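Side-chain contacts in FMN-dependent nitronate monooxygenase (Shewanella oneidensis, PDB 5LSM), which probably uses its FMN cofactor to oxidise propionate 3-nitronate with molecular oxygen, yielding 3-oxopropanoate, nitrate, nitrite and hydrogen peroxide: residues Tyr113-Ala118 and Leu141-Ser146; Ile66-Phe71 and Glu119-Phe124; Phe70-Glu75 and Gly134-Glu139; Thr6-Ile11 and Gly148-Ser153. All coordinates share one frame; numbering follows the deposited sequence.

Contact 1 (Tyr113-Ala118 and Leu141-Ser146); sequences YSKAQA and LLEIKS
E143 and A118 meet where helix 138-145 passes helix 115-124, and the glutamate spans the gap between them. From CB its chain leaves with CG opposite the backbone N (chi1 -171°) and stays extended, which carries the carboxylate straight across to the facing helix. CB and CG do little beyond spanning the distance; CD is the first atom to arrive, 3.8 Å from A118 CB. At the tip, OE1 is the closer to the methyl group, 3.3 Å from A118 CB. OE2, still near that methyl, is also the oxygen nearest K115, whose chain, bent at its second and fourth torsions, crosses the glutamate at about a right angle and leaves NZ 4.0 Å from OE2.

Deeper in, the contact turns apolar. The phenol end of Y113 reaches I144 from the opposite direction, with OH 3.5 Å from I144 CD1 and CE2 3.8 Å from the same methyl, an oblique approach to the ring. The Y113 ring also meets those of F70 and F131. Just beside it the helix start is secured by a capping box: Q117 OE1 accepts from both S114 N and S114 OG, at 3.0 Å and 2.8 Å, one from each face of its amide plane.

These are two neighbouring outer helices of the TIM barrel, and they meet here without a hydrogen bond between them. Their chemistry is graded, from packing of a phenol end on an isoleucine inside to opposite charges at the surface that lie beyond salt-bridge range, so that K115 and E143 probably contribute a mild, solvent-screened attraction.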
loop_
_atom_site.group_PDB
_atom_site.type_symbol
_atom_site.label_atom_id
_atom_site.label_comp_id
_atom_site.label_asym_id
_atom_site.label_seq_id
_atom_site.Cartn_x
_atom_site.Cartn_y
_atom_site.Cartn_z
ATOM N N TYR A 113 16.391 -22.992 -5.717
ATOM C CA TYR A 113 17.398 -23.534 -4.801
ATOM C C TYR A 113 17.320 -25.065 -4.754
ATOM O O TYR A 113 16.243 -25.635 -4.598
ATOM C CB TYR A 113 17.219 -22.923 -3.409
ATOM C CG TYR A 113 18.182 -23.437 -2.380
ATOM C CD1 TYR A 113 19.498 -23.004 -2.351
ATOM C CD2 TYR A 113 17.752 -24.308 -1.384
ATOM C CE1 TYR A 113 20.383 -23.487 -1.405
ATOM C CE2 TYR A 113 18.626 -24.807 -0.452
ATOM C CZ TYR A 113 19.933 -24.392 -0.456
ATOM O OH TYR A 113 20.784 -24.926 0.477
ATOM N N SER A 114 18.466 -25.708 -4.976
ATOM C CA SER A 114 18.565 -27.173 -5.043
ATOM C C SER A 114 19.782 -27.687 -4.257
ATOM O O SER A 114 20.577 -26.902 -3.737
ATOM C CB SER A 114 18.684 -27.614 -6.499
ATOM O OG SER A 114 19.870 -27.096 -7.073
ATOM N N LYS A 115 19.927 -29.008 -4.200
ATOM C CA LYS A 115 21.143 -29.641 -3.696
ATOM C C LYS A 115 22.402 -29.058 -4.343
ATOM O O LYS A 115 23.438 -28.923 -3.693
ATOM C CB LYS A 115 21.088 -31.157 -3.928
ATOM C CG LYS A 115 21.983 -31.973 -3.000
ATOM C CD LYS A 115 21.362 -32.127 -1.615
ATOM C CE LYS A 115 22.173 -33.055 -0.715
ATOM N NZ LYS A 115 23.578 -32.595 -0.535
ATOM N N ALA A 116 22.304 -28.686 -5.612
ATOM C CA ALA A 116 23.447 -28.121 -6.347
ATOM C C ALA A 116 23.980 -26.830 -5.731
ATOM O O ALA A 116 25.190 -26.641 -5.629
ATOM C CB ALA A 116 23.064 -27.878 -7.797
ATOM N N GLN A 117 23.082 -25.924 -5.351
ATOM C CA GLN A 117 23.509 -24.678 -4.704
ATOM C C GLN A 117 23.949 -24.935 -3.266
ATOM O O GLN A 117 24.929 -24.364 -2.802
ATOM C CB GLN A 117 22.402 -23.622 -4.742
ATOM C CG GLN A 117 22.315 -22.890 -6.065
ATOM C CD GLN A 117 21.326 -23.503 -7.026
ATOM O OE1 GLN A 117 20.632 -24.468 -6.704
ATOM N NE2 GLN A 117 21.245 -22.931 -8.213
ATOM N N ALA A 118 23.226 -25.808 -2.576
ATOM C CA ALA A 118 23.632 -26.284 -1.252
ATOM C C ALA A 118 25.116 -26.684 -1.175
ATOM O O ALA A 118 25.803 -26.352 -0.208
ATOM C CB ALA A 118 22.762 -27.454 -0.833
ATOM N N LEU A 141 16.273 -27.420 4.171
ATOM C CA LEU A 141 16.228 -26.523 5.314
ATOM C C LEU A 141 17.071 -27.024 6.477
ATOM O O LEU A 141 17.722 -26.233 7.154
ATOM C CB LEU A 141 14.785 -26.389 5.789
ATOM C CG LEU A 141 14.231 -24.987 5.957
ATOM C CD1 LEU A 141 14.574 -24.149 4.735
ATOM C CD2 LEU A 141 12.717 -25.056 6.167
ATOM N N LEU A 142 16.968 -28.317 6.785
ATOM C CA LEU A 142 17.771 -28.902 7.867
ATOM C C LEU A 142 19.258 -28.844 7.533
ATOM O O LEU A 142 20.092 -28.504 8.386
ATOM C CB LEU A 142 17.359 -30.346 8.153
ATOM C CG LEU A 142 15.987 -30.556 8.806
ATOM C CD1 LEU A 142 15.722 -32.050 8.979
ATOM C CD2 LEU A 142 15.888 -29.823 10.139
ATOM N N GLU A 143 19.592 -29.093 6.278
ATOM C CA GLU A 143 20.984 -28.963 5.864
ATOM C C GLU A 143 21.523 -27.572 6.170
ATOM O O GLU A 143 22.595 -27.440 6.736
ATOM C CB GLU A 143 21.163 -29.275 4.380
ATOM C CG GLU A 143 22.626 -29.365 3.968
ATOM C CD GLU A 143 22.831 -29.391 2.470
ATOM O OE1 GLU A 143 21.837 -29.302 1.702
ATOM O OE2 GLU A 143 24.002 -29.541 2.062
ATOM N N ILE A 144 20.774 -26.544 5.778
ATOM C CA ILE A 144 21.156 -25.156 6.020
ATOM C C ILE A 144 21.332 -24.851 7.518
ATOM O O ILE A 144 22.319 -24.238 7.919
ATOM C CB ILE A 144 20.132 -24.158 5.397
ATOM C CG1 ILE A 144 20.228 -24.180 3.874
ATOM C CG2 ILE A 144 20.394 -22.733 5.867
ATOM C CD1 ILE A 144 18.971 -23.713 3.181
ATOM N N LYS A 145 20.367 -25.250 8.333
ATOM C CA LYS A 145 20.408 -24.921 9.763
ATOM C C LYS A 145 21.654 -25.521 10.406
ATOM O O LYS A 145 22.145 -25.013 11.397
ATOM C CB LYS A 145 19.173 -25.462 10.485
ATOM C CG LYS A 145 17.854 -24.848 10.048
ATOM C CD LYS A 145 17.382 -23.771 11.010
ATOM C CE LYS A 145 16.011 -23.230 10.616
ATOM N NZ LYS A 145 14.915 -23.970 11.294
ATOM N N SER A 146 22.129 -26.632 9.847
ATOM C CA SER A 146 23.241 -27.365 10.409
ATOM C C SER A 146 24.590 -26.752 10.045
ATOM O O SER A 146 25.627 -27.232 10.490
ATOM C CB SER A 146 23.194 -28.818 9.944
ATOM O OG SER A 146 23.734 -28.937 8.654
#

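Contact 2 (Ile66-Phe71 and Glu119-Phe124); sequences INVNFF and EVLAKF. With FMN (flavin mononucleotide), chain I.
F70 offers its ring to L121 obliquely, CE1 lying 3.7 Å from L121 CD1; the ring of Y113 meets the same phenyl group with the planes inclined at about 60°. The ring of F71, on the other side of the strand, turns its edge to the cofactor, FMN N3 lying near the ring plane, 3.7 Å from F71 CE1, and meets the ring of F133 at an incline. Next to F70, V68 and L121 reach toward each other tip to tip, V68 CG2 standing 3.7 Å from L121 CD2, while L121 CD1 lies between V68 CG2 and the F70 ring. This is the alternation of a TIM-barrel strand: V68 and F70 point out to helix 115-124, while N69 points in to the flavin. With its CG opposite the backbone N (chi1 -180°), N69 brings OD1 to FMN N3, which donates to it over 2.7 Å at 139°, and ND2 to FMN O2 in a weak bond of 3.1 Å. Replacing N69 by an alanine would probably leave the N3 proton without this acceptor and S130 OG, which also bonds ND2, without one of its partners. S130 OG is further tied to N67 OD1.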
loop_
_atom_site.group_PDB
_atom_site.type_symbol
_atom_site.label_atom_id
_atom_site.label_comp_id
_atom_site.label_asym_id
_atom_site.label_seq_id
_atom_site.Cartn_x
_atom_site.Cartn_y
_atom_site.Cartn_z
ATOM N N ILE A 66 26.875 -12.052 6.501
ATOM C CA ILE A 66 26.221 -11.780 5.237
ATOM C C ILE A 66 25.022 -12.681 5.047
ATOM O O ILE A 66 24.894 -13.724 5.692
ATOM C CB ILE A 66 27.168 -11.996 4.043
ATOM C CG1 ILE A 66 27.451 -13.481 3.851
ATOM C CG2 ILE A 66 28.454 -11.220 4.246
ATOM C CD1 ILE A 66 28.613 -13.742 2.927
ATOM N N ASN A 67 24.209 -12.299 4.073
ATOM C CA ASN A 67 22.915 -12.900 3.785
ATOM C C ASN A 67 22.987 -13.301 2.334
ATOM O O ASN A 67 23.308 -12.476 1.500
ATOM C CB ASN A 67 21.828 -11.843 4.013
ATOM C CG ASN A 67 20.488 -12.179 3.346
ATOM O OD1 ASN A 67 20.118 -13.344 3.162
ATOM N ND2 ASN A 67 19.717 -11.141 3.068
ATOM N N VAL A 68 22.865 -14.594 2.042
ATOM C CA VAL A 68 22.785 -15.040 0.642
ATOM C C VAL A 68 21.342 -15.398 0.304
ATOM O O VAL A 68 20.638 -16.023 1.114
ATOM C CB VAL A 68 23.745 -16.226 0.324
ATOM C CG1 VAL A 68 25.132 -15.932 0.850
ATOM C CG2 VAL A 68 23.235 -17.532 0.915
ATOM N N ASN A 69 20.883 -14.912 -0.851
ATOM C CA ASN A 69 19.459 -14.932 -1.197
ATOM C C ASN A 69 19.181 -15.876 -2.358
ATOM O O ASN A 69 19.911 -15.855 -3.356
ATOM C CB ASN A 69 18.998 -13.522 -1.571
ATOM C CG ASN A 69 17.535 -13.470 -1.933
ATOM O OD1 ASN A 69 17.174 -13.490 -3.117
ATOM N ND2 ASN A 69 16.676 -13.517 -0.915
ATOM N N PHE A 70 18.095 -16.648 -2.248
ATOM C CA PHE A 70 17.681 -17.577 -3.291
ATOM C C PHE A 70 16.177 -17.558 -3.529
ATOM O O PHE A 70 15.397 -17.263 -2.617
ATOM C CB PHE A 70 18.084 -19.005 -2.920
ATOM C CG PHE A 70 19.545 -19.251 -2.997
ATOM C CD1 PHE A 70 20.355 -19.041 -1.888
ATOM C CD2 PHE A 70 20.124 -19.667 -4.185
ATOM C CE1 PHE A 70 21.720 -19.265 -1.959
ATOM C CE2 PHE A 70 21.489 -19.896 -4.261
ATOM C CZ PHE A 70 22.290 -19.682 -3.147
ATOM N N PHE A 71 15.788 -17.952 -4.744
ATOM C CA PHE A 71 14.395 -18.226 -5.075
ATOM C C PHE A 71 14.112 -19.680 -4.854
ATOM O O PHE A 71 14.838 -20.521 -5.375
ATOM C CB PHE A 71 14.111 -17.937 -6.548
ATOM C CG PHE A 71 14.144 -16.498 -6.903
ATOM C CD1 PHE A 71 14.214 -15.512 -5.920
ATOM C CD2 PHE A 71 14.062 -16.118 -8.224
ATOM C CE1 PHE A 71 14.236 -14.171 -6.267
ATOM C CE2 PHE A 71 14.058 -14.776 -8.574
ATOM C CZ PHE A 71 14.151 -13.807 -7.595
ATOM N N GLU A 119 25.590 -27.439 -2.159
ATOM C CA GLU A 119 26.936 -27.991 -2.083
ATOM C C GLU A 119 27.970 -26.869 -2.056
ATOM O O GLU A 119 28.909 -26.920 -1.262
ATOM C CB GLU A 119 27.209 -28.968 -3.236
ATOM N N VAL A 120 27.752 -25.834 -2.873
ATOM C CA VAL A 120 28.581 -24.617 -2.858
ATOM C C VAL A 120 28.464 -23.810 -1.552
ATOM O O VAL A 120 29.466 -23.401 -0.983
ATOM C CB VAL A 120 28.227 -23.685 -4.034
ATOM C CG1 VAL A 120 29.063 -22.417 -3.985
ATOM C CG2 VAL A 120 28.430 -24.405 -5.362
ATOM N N LEU A 121 27.244 -23.575 -1.085
ATOM C CA LEU A 121 27.038 -22.828 0.152
ATOM C C LEU A 121 27.734 -23.496 1.334
ATOM O O LEU A 121 28.193 -22.826 2.266
ATOM C CB LEU A 121 25.543 -22.700 0.465
ATOM C CG LEU A 121 24.760 -21.525 -0.124
ATOM C CD1 LEU A 121 23.447 -21.339 0.638
ATOM C CD2 LEU A 121 25.578 -20.238 -0.102
ATOM N N ALA A 122 27.772 -24.817 1.322
ATOM C CA ALA A 122 28.250 -25.561 2.480
ATOM C C ALA A 122 29.699 -25.204 2.793
ATOM O O ALA A 122 30.098 -25.228 3.943
ATOM C CB ALA A 122 28.113 -27.050 2.238
ATOM N N LYS A 123 30.483 -24.882 1.760
ATOM C CA LYS A 123 31.883 -24.463 1.937
ATOM C C LYS A 123 32.004 -23.134 2.697
ATOM O O LYS A 123 32.913 -22.960 3.501
ATOM C CB LYS A 123 32.590 -24.354 0.577
ATOM N N PHE A 124 31.062 -22.218 2.475
ATOM C CA PHE A 124 31.154 -20.865 3.034
ATOM C C PHE A 124 30.374 -20.674 4.332
ATOM O O PHE A 124 30.779 -19.879 5.173
ATOM C CB PHE A 124 30.722 -19.825 1.991
ATOM C CG PHE A 124 31.616 -19.782 0.791
ATOM C CD1 PHE A 124 32.846 -19.140 0.850
ATOM C CD2 PHE A 124 31.295 -20.496 -0.349
ATOM C CE1 PHE A 124 33.714 -19.170 -0.224
ATOM C CE2 PHE A 124 32.141 -20.494 -1.445
ATOM C CZ PHE A 124 33.356 -19.839 -1.380
HETATM N N1 FMN I . 14.153 -9.857 -3.062
HETATM C C2 FMN I . 14.685 -11.113 -3.107
HETATM O O2 FMN I . 14.353 -11.952 -2.232
HETATM N N3 FMN I . 15.541 -11.499 -4.075
HETATM C C4 FMN I . 15.928 -10.662 -5.049
HETATM O O4 FMN I . 16.709 -11.021 -5.949
HETATM C C4A FMN I . 15.380 -9.292 -5.063
HETATM N N5 FMN I . 15.760 -8.416 -5.995
HETATM C C5A FMN I . 15.326 -7.144 -5.980
HETATM C C6 FMN I . 15.792 -6.287 -6.973
HETATM C C7 FMN I . 15.394 -4.966 -7.005
HETATM C C7M FMN I . 15.907 -4.091 -8.120
HETATM C C8 FMN I . 14.452 -4.461 -5.965
HETATM C C8M FMN I . 14.006 -3.016 -6.008
HETATM C C9 FMN I . 13.976 -5.321 -4.965
HETATM C C9A FMN I . 14.378 -6.666 -4.928
HETATM N N10 FMN I . 13.972 -7.590 -3.914
HETATM C C10 FMN I . 14.455 -8.914 -3.982
HETATM C "C1'" FMN I . 13.016 -7.234 -2.850
HETATM C "C2'" FMN I . 13.719 -6.644 -1.638
HETATM O "O2'" FMN I . 14.268 -7.717 -0.850
HETATM C "C3'" FMN I . 12.749 -5.814 -0.786
HETATM O "O3'" FMN I . 11.534 -6.546 -0.588
HETATM C "C4'" FMN I . 12.363 -4.470 -1.406
HETATM O "O4'" FMN I . 13.435 -3.847 -2.125
HETATM C "C5'" FMN I . 11.875 -3.559 -0.291
HETATM O "O5'" FMN I . 11.319 -2.352 -0.806
HETATM P P FMN I . 12.193 -1.061 -1.206
HETATM O O1P FMN I . 13.373 -0.996 -0.262
HETATM O O2P FMN I . 11.209 0.066 -1.030
HETATM O O3P FMN I . 12.562 -1.364 -2.615
#

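Contact 3 (Phe70-Glu75 and Gly134-Glu139); sequences FFCHRE and GLPDEE
C72 lays its sulfur over the face of the peptide unit joining G134 to L135, with SG 3.4 Å from both G134 C and L135 N. A chi1 of 57° places SG between the backbone N and the carbonyl carbon of C72, and from there it comes down on the passing chain. Farther along it nears the proline, 3.8 Å from P136 N and 4.1 Å from P136 CD, where the contact becomes plain apolar packing. One cysteine thus touches three successive residues, chiefly through their backbone. The first segment is the end of strand 66-71 and the loop after it, and the second follows the neighbouring parallel strand 128-132; both leave the barrel at its C-terminal end, the end at which TIM-barrel enzymes keep their active sites, and in this protein F71, just before the cysteine, touches the FMN. In a second shell, a backbone bond ties C72 to H132, while F131 packs on both C72 and P136. S153 OG is hydrogen-bonded to G134 O, and R167 NH1 to P136 O. G134 itself has backbone angles (phi 95°, psi -135°) that leave no room for a side chain beside the preceding carbonyl oxygen. Beyond P136 the chain passes into helix 138-145.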
loop_
_atom_site.group_PDB
_atom_site.type_symbol
_atom_site.label_atom_id
_atom_site.label_comp_id
_atom_site.label_asym_id
_atom_site.label_seq_id
_atom_site.Cartn_x
_atom_site.Cartn_y
_atom_site.Cartn_z
ATOM N N PHE A 70 18.095 -16.648 -2.248
ATOM C CA PHE A 70 17.681 -17.577 -3.291
ATOM C C PHE A 70 16.177 -17.558 -3.529
ATOM O O PHE A 70 15.397 -17.263 -2.617
ATOM C CB PHE A 70 18.084 -19.005 -2.920
ATOM C CG PHE A 70 19.545 -19.251 -2.997
ATOM C CD1 PHE A 70 20.355 -19.041 -1.888
ATOM C CD2 PHE A 70 20.124 -19.667 -4.185
ATOM C CE1 PHE A 70 21.720 -19.265 -1.959
ATOM C CE2 PHE A 70 21.489 -19.896 -4.261
ATOM C CZ PHE A 70 22.290 -19.682 -3.147
ATOM N N PHE A 71 15.788 -17.952 -4.744
ATOM C CA PHE A 71 14.395 -18.226 -5.075
ATOM C C PHE A 71 14.112 -19.680 -4.854
ATOM O O PHE A 71 14.838 -20.521 -5.375
ATOM C CB PHE A 71 14.111 -17.937 -6.548
ATOM C CG PHE A 71 14.144 -16.498 -6.903
ATOM C CD1 PHE A 71 14.214 -15.512 -5.920
ATOM C CD2 PHE A 71 14.062 -16.118 -8.224
ATOM C CE1 PHE A 71 14.236 -14.171 -6.267
ATOM C CE2 PHE A 71 14.058 -14.776 -8.574
ATOM C CZ PHE A 71 14.151 -13.807 -7.595
ATOM N N CYS A 72 12.989 -19.974 -4.204
ATOM C CA CYS A 72 12.505 -21.352 -4.092
ATOM C C CYS A 72 11.027 -21.435 -4.514
ATOM O O CYS A 72 10.137 -21.756 -3.727
ATOM C CB CYS A 72 12.690 -21.855 -2.669
ATOM S SG CYS A 72 11.864 -20.802 -1.482
ATOM N N HIS A 73 10.799 -21.096 -5.771
ATOM C CA HIS A 73 9.499 -21.204 -6.401
ATOM C C HIS A 73 9.344 -22.611 -6.976
ATOM O O HIS A 73 10.335 -23.318 -7.207
ATOM C CB HIS A 73 9.383 -20.182 -7.537
ATOM C CG HIS A 73 10.446 -20.319 -8.590
ATOM N ND1 HIS A 73 11.747 -19.895 -8.402
ATOM C CD2 HIS A 73 10.392 -20.805 -9.854
ATOM C CE1 HIS A 73 12.454 -20.145 -9.489
ATOM N NE2 HIS A 73 11.649 -20.677 -10.392
ATOM N N ARG A 74 8.101 -22.987 -7.251
ATOM C CA ARG A 74 7.831 -24.165 -8.038
ATOM C C ARG A 74 8.102 -23.849 -9.504
ATOM O O ARG A 74 7.733 -22.783 -9.996
ATOM C CB ARG A 74 6.394 -24.615 -7.827
ATOM C CG ARG A 74 6.023 -24.786 -6.356
ATOM C CD ARG A 74 5.061 -25.946 -6.141
ATOM N NE ARG A 74 3.725 -25.674 -6.675
ATOM C CZ ARG A 74 2.829 -24.871 -6.102
ATOM N NH1 ARG A 74 3.113 -24.225 -4.974
ATOM N NH2 ARG A 74 1.637 -24.708 -6.664
ATOM N N GLU A 75 8.853 -24.725 -10.165
ATOM C CA GLU A 75 9.026 -24.638 -11.602
ATOM C C GLU A 75 7.663 -24.740 -12.272
ATOM O O GLU A 75 6.766 -25.392 -11.738
ATOM C CB GLU A 75 9.961 -25.734 -12.103
ATOM C CG GLU A 75 11.402 -25.546 -11.648
ATOM C CD GLU A 75 12.388 -26.388 -12.430
ATOM O OE1 GLU A 75 13.606 -26.119 -12.333
ATOM O OE2 GLU A 75 11.951 -27.332 -13.123
ATOM N N GLY A 134 8.691 -18.255 -0.364
ATOM C CA GLY A 134 8.494 -19.317 0.643
ATOM C C GLY A 134 9.785 -19.978 1.128
ATOM O O GLY A 134 10.757 -19.316 1.455
ATOM N N LEU A 135 9.773 -21.297 1.201
ATOM C CA LEU A 135 10.896 -22.047 1.709
ATOM C C LEU A 135 11.127 -23.297 0.882
ATOM O O LEU A 135 10.194 -23.846 0.308
ATOM C CB LEU A 135 10.645 -22.444 3.163
ATOM C CG LEU A 135 10.593 -21.304 4.177
ATOM C CD1 LEU A 135 10.090 -21.830 5.512
ATOM C CD2 LEU A 135 11.966 -20.656 4.329
ATOM N N PRO A 136 12.371 -23.782 0.857
ATOM C CA PRO A 136 12.652 -25.099 0.273
ATOM C C PRO A 136 12.170 -26.297 1.142
ATOM O O PRO A 136 11.652 -26.099 2.264
ATOM C CB PRO A 136 14.173 -25.089 0.135
ATOM C CG PRO A 136 14.649 -24.169 1.214
ATOM C CD PRO A 136 13.567 -23.153 1.454
ATOM N N ASP A 137 12.320 -27.518 0.615
ATOM C CA ASP A 137 11.910 -28.761 1.331
ATOM C C ASP A 137 12.608 -28.894 2.680
ATOM O O ASP A 137 13.713 -28.394 2.861
ATOM C CB ASP A 137 12.221 -30.011 0.493
ATOM N N GLU A 138 11.999 -29.633 3.599
ATOM C CA GLU A 138 12.516 -29.702 4.961
ATOM C C GLU A 138 13.982 -30.142 5.026
ATOM O O GLU A 138 14.763 -29.590 5.831
ATOM C CB GLU A 138 11.645 -30.585 5.866
ATOM C CG GLU A 138 11.646 -30.112 7.318
ATOM C CD GLU A 138 11.465 -31.240 8.313
ATOM O OE1 GLU A 138 10.469 -31.983 8.194
ATOM O OE2 GLU A 138 12.304 -31.364 9.231
ATOM N N GLU A 139 14.365 -31.057 4.135
ATOM C CA GLU A 139 15.723 -31.621 4.131
ATOM C C GLU A 139 16.755 -30.555 3.788
ATOM O O GLU A 139 17.761 -30.401 4.490
ATOM C CB GLU A 139 15.832 -32.774 3.129
ATOM C CG GLU A 139 15.006 -33.989 3.519
ATOM C CD GLU A 139 14.623 -34.848 2.328
ATOM O OE1 GLU A 139 13.954 -34.328 1.404
ATOM O OE2 GLU A 139 14.982 -36.047 2.324
#

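Contact 4 (Thr6-Ile11 and Gly148-Ser153); sequences TRLFGI and GSKVIS
F9 and I152 form the buried half of this contact, and L8 with K150 the half nearer solvent. In the interior the phenyl ring presents its edge: CZ lies 4.0 Å from I152 CG2, the two side chains crossing at about a right angle, and CE1 lies 4.0 Å from K150 CB, both partners close to the ring plane. F9 gets there with its CG opposite the carbonyl carbon (chi1 -76°), and V128 of the adjacent strand packs against the same ring.

Toward the surface the approach is closer, but both partners are partly exposed. The lysine chain folds across the leucine, which it crosses obliquely, so that K150 CE comes 3.5 Å from L8 CD1 and CD lies 3.9 Å from L8 CG. Bends at its second and fourth torsions return the amino group to its own segment, where NZ donates to G148 O over 3.1 Å, nearly along the C=O axis (168°). A serine in its place would probably take away the methylenes that lie across L8 and leave G148 O without this donor.

Helix 4-9 ends just past F9 in a Schellman motif at G10. It lies at the N-terminal end of the parallel TIM-barrel strands, opposite the end where such enzymes keep their active sites. Here it meets strand 150-155, which pairs with strand 128-132 on one side and 171-175 on the other, while helix 138-145 packs on V151, across the strand from I152.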
loop_
_atom_site.group_PDB
_atom_site.type_symbol
_atom_site.label_atom_id
_atom_site.label_comp_id
_atom_site.label_asym_id
_atom_site.label_seq_id
_atom_site.Cartn_x
_atom_site.Cartn_y
_atom_site.Cartn_z
ATOM N N THR A 6 19.962 -7.969 15.909
ATOM C CA THR A 6 21.376 -7.611 15.990
ATOM C C THR A 6 22.175 -8.677 16.768
ATOM O O THR A 6 23.202 -9.168 16.280
ATOM C CB THR A 6 21.611 -6.195 16.573
ATOM O OG1 THR A 6 21.045 -6.086 17.880
ATOM C CG2 THR A 6 20.986 -5.130 15.672
ATOM N N ARG A 7 21.643 -9.124 17.903
ATOM C CA ARG A 7 22.255 -10.240 18.647
ATOM C C ARG A 7 22.199 -11.550 17.840
ATOM O O ARG A 7 23.237 -12.152 17.576
ATOM C CB ARG A 7 21.598 -10.422 20.025
ATOM N N LEU A 8 21.015 -11.925 17.353
ATOM C CA LEU A 8 20.850 -13.189 16.608
ATOM C C LEU A 8 21.729 -13.278 15.347
ATOM O O LEU A 8 22.142 -14.368 14.961
ATOM C CB LEU A 8 19.373 -13.439 16.249
ATOM C CG LEU A 8 19.083 -14.805 15.602
ATOM C CD1 LEU A 8 19.096 -15.923 16.637
ATOM C CD2 LEU A 8 17.774 -14.824 14.826
ATOM N N PHE A 9 21.969 -12.150 14.686
ATOM C CA PHE A 9 22.705 -12.147 13.422
ATOM C C PHE A 9 24.172 -11.806 13.670
ATOM O O PHE A 9 24.998 -11.891 12.751
ATOM C CB PHE A 9 22.140 -11.089 12.458
ATOM C CG PHE A 9 20.837 -11.463 11.784
ATOM C CD1 PHE A 9 20.391 -12.775 11.720
ATOM C CD2 PHE A 9 20.116 -10.489 11.102
ATOM C CE1 PHE A 9 19.206 -13.095 11.079
ATOM C CE2 PHE A 9 18.946 -10.808 10.428
ATOM C CZ PHE A 9 18.495 -12.117 10.410
ATOM N N GLY A 10 24.463 -11.292 14.864
ATOM C CA GLY A 10 25.791 -10.807 15.189
ATOM C C GLY A 10 26.219 -9.578 14.394
ATOM O O GLY A 10 27.355 -9.506 13.956
ATOM N N ILE A 11 25.322 -8.598 14.248
ATOM C CA ILE A 11 25.622 -7.351 13.519
ATOM C C ILE A 11 25.404 -6.136 14.408
ATOM O O ILE A 11 24.704 -6.211 15.427
ATOM C CB ILE A 11 24.760 -7.164 12.252
ATOM C CG1 ILE A 11 23.274 -7.268 12.578
ATOM C CG2 ILE A 11 25.133 -8.189 11.197
ATOM C CD1 ILE A 11 22.375 -7.061 11.377
ATOM N N GLY A 148 24.803 -23.620 10.988
ATOM C CA GLY A 148 24.689 -22.476 11.889
ATOM C C GLY A 148 23.877 -21.320 11.316
ATOM O O GLY A 148 23.578 -20.358 12.028
ATOM N N SER A 149 23.517 -21.418 10.031
ATOM C CA SER A 149 22.860 -20.332 9.307
ATOM C C SER A 149 21.484 -20.073 9.880
ATOM O O SER A 149 20.768 -21.003 10.220
ATOM C CB SER A 149 22.713 -20.687 7.843
ATOM O OG SER A 149 23.957 -21.043 7.285
ATOM N N LYS A 150 21.151 -18.805 10.065
ATOM C CA LYS A 150 19.774 -18.428 10.334
ATOM C C LYS A 150 19.053 -18.381 9.019
ATOM O O LYS A 150 19.616 -17.962 8.007
ATOM C CB LYS A 150 19.696 -17.048 10.997
ATOM C CG LYS A 150 20.524 -16.916 12.251
ATOM C CD LYS A 150 20.061 -17.878 13.330
ATOM C CE LYS A 150 21.022 -17.871 14.515
ATOM N NZ LYS A 150 22.386 -18.307 14.082
ATOM N N VAL A 151 17.791 -18.769 9.039
ATOM C CA VAL A 151 16.979 -18.767 7.837
ATOM C C VAL A 151 15.865 -17.741 7.955
ATOM O O VAL A 151 15.084 -17.773 8.918
ATOM C CB VAL A 151 16.372 -20.150 7.592
ATOM C CG1 VAL A 151 15.300 -20.091 6.516
ATOM C CG2 VAL A 151 17.460 -21.135 7.197
ATOM N N ILE A 152 15.771 -16.870 6.951
ATOM C CA ILE A 152 14.664 -15.921 6.839
ATOM C C ILE A 152 13.949 -16.004 5.478
ATOM O O ILE A 152 14.529 -16.468 4.492
ATOM C CB ILE A 152 15.143 -14.475 7.061
ATOM C CG1 ILE A 152 16.073 -14.033 5.936
ATOM C CG2 ILE A 152 15.854 -14.345 8.391
ATOM C CD1 ILE A 152 16.469 -12.580 6.037
ATOM N N SER A 153 12.685 -15.561 5.439
ATOM C CA SER A 153 11.896 -15.569 4.201
ATOM C C SER A 153 10.855 -14.474 4.206
ATOM O O SER A 153 10.627 -13.830 5.233
ATOM C CB SER A 153 11.213 -16.911 3.976
ATOM O OG SER A 153 10.401 -16.866 2.804
#

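Along the chain the worked example reads as one arc of a TIM barrel: strand 66-71, helix 115-124, strand 128-132, helix 138-145, strand 150-155. Contacts 1 and 2 share helix 115-124 and have centres about 8 Å apart; contacts 1 and 3 share helix 138-145, at about 10 Å. Contacts 2 and 3 start from strand 66-71, their centres about 14 Å apart. Contact 4 closes the widest loop, bringing the N-terminal helix 4-9 to the strand that follows helix 138-145, and its centre lies about 19 Å from that of contact 3. Outer helices, strand ends and flavin-facing residues are thus linked across one side of the barrel, with the N-terminal helix joining from outside the arc.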